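Local atomic coordinates of putative NAD(P)H-dependent FMN-containing oxidoreductase YwqN (Bacillus subtilis, PDB entry 1RLI), a protein that probably works as an NAD(P)H-dependent oxidoreductase that uses FMN as its cofactor. Residues Y36-Y40 with T89-F93. Numbering follows the deposited sequence.
Sequences YLQKY and TLKLF
The F93 ring meets L37 obliquely: the methyl CD2 of L37 stands 4.0 Å from F93 CD1, and the two side chains cross at about a right angle. Elsewhere W97 packs against this ring edge to face, and Y62 with I65, I66 and I69 of helix 62-70 helps to enclose it. The other branch of L37 reaches the helix backbone itself. L37 CD1 settles 3.6 Å from T89 O, the carbonyl that accepts the hydrogen bond from F93 N, and also touches L90 CA, L90 CD1 and, at 3.9 Å, F93 CB. That reach follows from the torsions of L37, with CG anti to the carbonyl carbon (chi1 -62°) and CD1 anti to CA (chi2 178°). One leucine thus illustrates how a single forked side chain can span a whole helical turn.

Closer to the strand backbone, T89 takes over. T89 CB lies 3.7 Å from L37 CB, while the methyl T89 CG2 packs against Q38 O and, at 3.8 Å, K39 CB. T89 OG1 is hydrogen-bonded to S87 OG and also donates to a water molecule at 2.7 Å, which in turn donates to L37 O. That same serine oxygen bonds to L90 N, tying the start of the helix together.

Strand 33-41, broken near L37, is here packed mainly through L37 and T89 against helix 88-95, which follows strand 74-80 in the alpha/beta, flavodoxin-like fold of the FMN reductases.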
# COMPACT_ATOMS: atom_id res chain seq x y z
N TYR D 36 11.34 -23.78 -11.99
CA TYR D 36 12.34 -22.73 -12.03
C TYR D 36 12.11 -21.99 -13.33
O TYR D 36 12.03 -22.61 -14.39
CB TYR D 36 13.74 -23.34 -11.99
CG TYR D 36 13.94 -24.25 -10.80
CD1 TYR D 36 13.51 -25.58 -10.84
CD2 TYR D 36 14.55 -23.79 -9.64
CE1 TYR D 36 13.69 -26.42 -9.76
CE2 TYR D 36 14.74 -24.63 -8.55
CZ TYR D 36 14.31 -25.94 -8.62
OH TYR D 36 14.52 -26.78 -7.55
N LEU D 37 11.96 -20.68 -13.24
CA LEU D 37 11.72 -19.89 -14.44
C LEU D 37 13.08 -19.64 -15.08
O LEU D 37 13.93 -18.99 -14.51
CB LEU D 37 11.01 -18.58 -14.09
CG LEU D 37 9.64 -18.82 -13.44
CD1 LEU D 37 9.00 -17.49 -13.07
CD2 LEU D 37 8.73 -19.57 -14.41
N GLN D 38 13.25 -20.17 -16.28
CA GLN D 38 14.51 -20.07 -17.01
C GLN D 38 14.88 -18.66 -17.45
O GLN D 38 14.01 -17.83 -17.72
CB GLN D 38 14.42 -20.98 -18.25
CG GLN D 38 15.66 -21.81 -18.55
CD GLN D 38 15.42 -22.79 -19.69
OE1 GLN D 38 16.30 -23.58 -20.04
NE2 GLN D 38 14.24 -22.74 -20.28
N LYS D 39 16.18 -18.37 -17.48
CA LYS D 39 16.68 -17.09 -17.95
C LYS D 39 18.03 -17.33 -18.60
O LYS D 39 18.80 -18.20 -18.17
CB LYS D 39 16.77 -16.04 -16.83
CG LYS D 39 17.67 -16.33 -15.67
CD LYS D 39 17.42 -15.30 -14.57
CE LYS D 39 18.36 -15.48 -13.40
NZ LYS D 39 18.01 -14.56 -12.28
N TYR D 40 18.30 -16.57 -19.65
CA TYR D 40 19.51 -16.72 -20.44
C TYR D 40 20.30 -15.41 -20.42
O TYR D 40 19.72 -14.32 -20.53
CB TYR D 40 19.09 -17.08 -21.87
CG TYR D 40 20.17 -17.67 -22.74
CD1 TYR D 40 20.60 -18.98 -22.56
CD2 TYR D 40 20.75 -16.92 -23.76
CE1 TYR D 40 21.59 -19.53 -23.37
CE2 TYR D 40 21.75 -17.45 -24.57
CZ TYR D 40 22.16 -18.76 -24.37
OH TYR D 40 23.18 -19.28 -25.15
N THR D 89 11.78 -12.59 -14.52
CA THR D 89 11.19 -13.85 -14.94
C THR D 89 9.78 -14.06 -14.39
O THR D 89 8.90 -14.50 -15.13
CB THR D 89 12.05 -15.06 -14.55
OG1 THR D 89 12.31 -15.04 -13.14
CG2 THR D 89 13.39 -15.03 -15.31
N LEU D 90 9.55 -13.74 -13.12
CA LEU D 90 8.21 -13.96 -12.58
C LEU D 90 7.21 -12.97 -13.16
O LEU D 90 6.04 -13.32 -13.37
CB LEU D 90 8.20 -13.88 -11.04
CG LEU D 90 6.85 -14.23 -10.37
CD1 LEU D 90 6.40 -15.65 -10.79
CD2 LEU D 90 6.98 -14.16 -8.85
N LYS D 91 7.66 -11.74 -13.43
CA LYS D 91 6.77 -10.72 -14.02
C LYS D 91 6.31 -11.14 -15.43
O LYS D 91 5.12 -11.05 -15.74
CB LYS D 91 7.48 -9.36 -14.07
CG LYS D 91 6.76 -8.27 -14.87
CD LYS D 91 5.40 -7.95 -14.30
CE LYS D 91 4.80 -6.73 -15.01
NZ LYS D 91 3.36 -6.57 -14.65
N LEU D 92 7.22 -11.65 -16.26
CA LEU D 92 6.82 -12.06 -17.61
C LEU D 92 5.95 -13.31 -17.55
O LEU D 92 5.05 -13.50 -18.39
CB LEU D 92 8.06 -12.30 -18.50
CG LEU D 92 8.53 -11.07 -19.29
CD1 LEU D 92 8.83 -9.90 -18.34
CD2 LEU D 92 9.76 -11.44 -20.13
N PHE D 93 6.19 -14.17 -16.55
CA PHE D 93 5.39 -15.39 -16.38
C PHE D 93 3.95 -15.03 -16.02
O PHE D 93 2.99 -15.47 -16.66
CB PHE D 93 5.99 -16.25 -15.26
CG PHE D 93 5.19 -17.48 -14.96
CD1 PHE D 93 5.18 -18.56 -15.86
CD2 PHE D 93 4.42 -17.57 -13.80
CE1 PHE D 93 4.41 -19.71 -15.59
CE2 PHE D 93 3.65 -18.71 -13.52
CZ PHE D 93 3.65 -19.78 -14.43
O HOH W 1 14.19 -16.92 -12.47